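Local coordinates for DegV family protein (PDB 2DT8) that binds a fatty acid, here palmitic acid, and a zinc ion, as a member of the DegV family of lipid-binding proteins, at residues 30-35 and 57-62. Numbering follows the deposited sequence.
Sequences VNLSGA and AFPTTS. With PLM (palmitic acid), chain C.
Asn-31 and Thr-60 form the hydrogen-bonded pair of a short antiparallel ladder, in which strand 60-62 lies beside the end of strand 24-32, where that strand runs into a type I' turn, Leu-32 to Ala-35, leading to strand 35-38. Two backbone bonds make the ladder: Asn-31 N to Thr-60 O at 2.7 Å, and Thr-60 N to Asn-31 O at 3.0 Å.

On the face carrying Asn-31 and Thr-60, polar groups meet. Asn-31 has CG anti to its carbonyl carbon (chi1 -54°), and the amide, turned by chi2 near -52°, gives one N-H to Thr-60 OG1 and the other to Ser-62 OG, the latter nearly straight at 178°. Both oxygens lie close to the amide plane, which suits asparagine, whose short side chain offers two coplanar N-H groups; a water joins OD1 to the same serine hydroxyl. An alanine here would probably leave both hydroxyls without their shared amide donor and the bridging water without OD1.

Apolar packing involves Pro-59, whose rigid ring lies alongside Val-30 and Leu-32, its CB 3.9 Å from Leu-32 CD1; Ile-48 of helix 45-53 also touches it.

The face of Val-30 and Thr-61 is mixed. Both beta-branched residues suit a strand, Val-30 being buried, while the Thr-61 hydroxyl also bonds His-267 and its OG1 donates to palmitic acid O2 at 2.7 Å.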
loop_
_atom_site.group_PDB
_atom_site.type_symbol
_atom_site.label_atom_id
_atom_site.label_comp_id
_atom_site.label_asym_id
_atom_site.label_seq_id
_atom_site.Cartn_x
_atom_site.Cartn_y
_atom_site.Cartn_z
ATOM N N VAL A 30 13.454 -8.092 0.571
ATOM C CA VAL A 30 13.727 -7.915 1.982
ATOM C C VAL A 30 15.134 -8.464 2.222
ATOM O O VAL A 30 15.455 -9.583 1.808
ATOM C CB VAL A 30 12.734 -8.705 2.849
ATOM C CG1 VAL A 30 13.097 -8.555 4.310
ATOM C CG2 VAL A 30 11.321 -8.207 2.601
ATOM N N ASN A 31 15.959 -7.660 2.885
ATOM C CA ASN A 31 17.331 -8.032 3.227
ATOM C C ASN A 31 17.305 -8.378 4.712
ATOM O O ASN A 31 17.061 -7.509 5.556
ATOM C CB ASN A 31 18.267 -6.850 2.956
ATOM C CG ASN A 31 18.135 -6.336 1.539
ATOM O OD1 ASN A 31 18.229 -7.107 0.581
ATOM N ND2 ASN A 31 17.917 -5.032 1.393
ATOM N N LEU A 32 17.544 -9.654 5.009
ATOM C CA LEU A 32 17.509 -10.161 6.375
ATOM C C LEU A 32 18.384 -11.412 6.480
ATOM O O LEU A 32 18.556 -12.163 5.529
ATOM C CB LEU A 32 16.062 -10.515 6.739
ATOM C CG LEU A 32 15.765 -10.942 8.177
ATOM C CD1 LEU A 32 15.781 -9.719 9.073
ATOM C CD2 LEU A 32 14.408 -11.627 8.240
ATOM N N SER A 33 18.921 -11.575 7.703
ATOM C CA SER A 33 19.769 -12.732 7.914
ATOM C C SER A 33 20.940 -12.885 6.925
ATOM O O SER A 33 21.419 -13.971 6.624
ATOM C CB SER A 33 19.045 -14.082 7.815
ATOM O OG SER A 33 17.879 -14.084 8.616
ATOM N N GLY A 34 21.304 -11.708 6.390
ATOM C CA GLY A 34 22.425 -11.704 5.470
ATOM C C GLY A 34 22.056 -12.120 4.011
ATOM O O GLY A 34 22.854 -12.181 3.068
ATOM N N ALA A 35 20.769 -12.435 3.885
ATOM C CA ALA A 35 20.233 -12.889 2.611
ATOM C C ALA A 35 19.204 -11.926 2.039
ATOM O O ALA A 35 18.824 -10.944 2.676
ATOM C CB ALA A 35 19.630 -14.277 2.757
ATOM N N ALA A 57 19.640 -8.466 13.332
ATOM C CA ALA A 57 19.749 -7.185 12.662
ATOM C C ALA A 57 18.430 -6.820 11.975
ATOM O O ALA A 57 17.722 -7.664 11.442
ATOM C CB ALA A 57 20.924 -7.178 11.682
ATOM N N PHE A 58 18.151 -5.504 12.043
ATOM C CA PHE A 58 16.929 -5.046 11.411
ATOM C C PHE A 58 16.888 -5.361 9.914
ATOM O O PHE A 58 17.905 -5.410 9.235
ATOM C CB PHE A 58 16.016 -3.512 11.450
ATOM C CG PHE A 58 15.290 -3.257 12.727
ATOM C CD1 PHE A 58 15.723 -3.834 13.909
ATOM C CD2 PHE A 58 14.206 -2.385 12.761
ATOM C CE1 PHE A 58 15.080 -3.560 15.107
ATOM C CE2 PHE A 58 13.561 -2.105 13.954
ATOM C CZ PHE A 58 14.006 -2.690 15.136
ATOM N N PRO A 59 15.650 -5.625 9.466
ATOM C CA PRO A 59 15.486 -5.876 8.048
ATOM C C PRO A 59 15.581 -4.558 7.278
ATOM O O PRO A 59 15.317 -3.483 7.801
ATOM C CB PRO A 59 14.046 -6.447 7.728
ATOM C CG PRO A 59 13.235 -5.712 8.768
ATOM C CD PRO A 59 14.124 -5.812 9.971
ATOM N N THR A 60 16.018 -4.715 6.016
ATOM C CA THR A 60 16.102 -3.533 5.181
ATOM C C THR A 60 15.384 -4.051 3.932
ATOM O O THR A 60 15.100 -5.233 3.792
ATOM C CB THR A 60 17.475 -2.880 4.837
ATOM O OG1 THR A 60 18.299 -3.859 4.203
ATOM C CG2 THR A 60 18.152 -2.433 6.137
ATOM N N THR A 61 15.153 -3.089 3.022
ATOM C CA THR A 61 14.435 -3.461 1.818
ATOM C C THR A 61 15.077 -2.834 0.549
ATOM O O THR A 61 15.866 -1.897 0.687
ATOM C CB THR A 61 12.905 -3.064 1.806
ATOM O OG1 THR A 61 12.776 -1.647 1.966
ATOM C CG2 THR A 61 12.207 -3.733 2.980
ATOM N N SER A 62 14.768 -3.361 -0.632
ATOM C CA SER A 62 15.339 -2.856 -1.868
ATOM C C SER A 62 14.282 -2.791 -2.973
ATOM O O SER A 62 13.447 -3.673 -3.122
ATOM C CB SER A 62 16.461 -3.774 -2.354
ATOM O OG SER A 62 17.540 -3.786 -1.433
HETATM C C1 PLM C . 12.132 0.070 -0.839
HETATM O O1 PLM C . 12.237 0.942 -1.844
HETATM O O2 PLM C . 13.133 -0.439 -0.381
HETATM C C2 PLM C . 10.767 -0.270 -0.276
HETATM C C3 PLM C . 10.375 0.791 0.758
HETATM C C4 PLM C . 9.021 0.448 1.383
HETATM C C5 PLM C . 8.639 1.544 2.376
HETATM C C6 PLM C . 7.246 1.280 2.946
HETATM C C7 PLM C . 6.918 2.361 3.956
HETATM C C8 PLM C . 5.475 2.245 4.385
HETATM C C9 PLM C . 5.097 3.526 5.124
HETATM C CA PLM C . 3.939 3.254 6.064
HETATM C CB PLM C . 2.652 3.385 5.271
HETATM C CC PLM C . 2.031 2.010 5.108
HETATM C CD PLM C . 0.614 2.043 5.651
HETATM C CE PLM C . 0.054 0.623 5.657
HETATM C CF PLM C . -1.339 0.618 6.306
HETATM C CG PLM C . -2.376 1.120 5.302
HETATM O O HOH W 1 18.754 -6.183 -2.021
HETATM O O HOH W 2 19.134 -6.963 7.413
HETATM O O HOH W 3 18.703 -10.386 10.197
#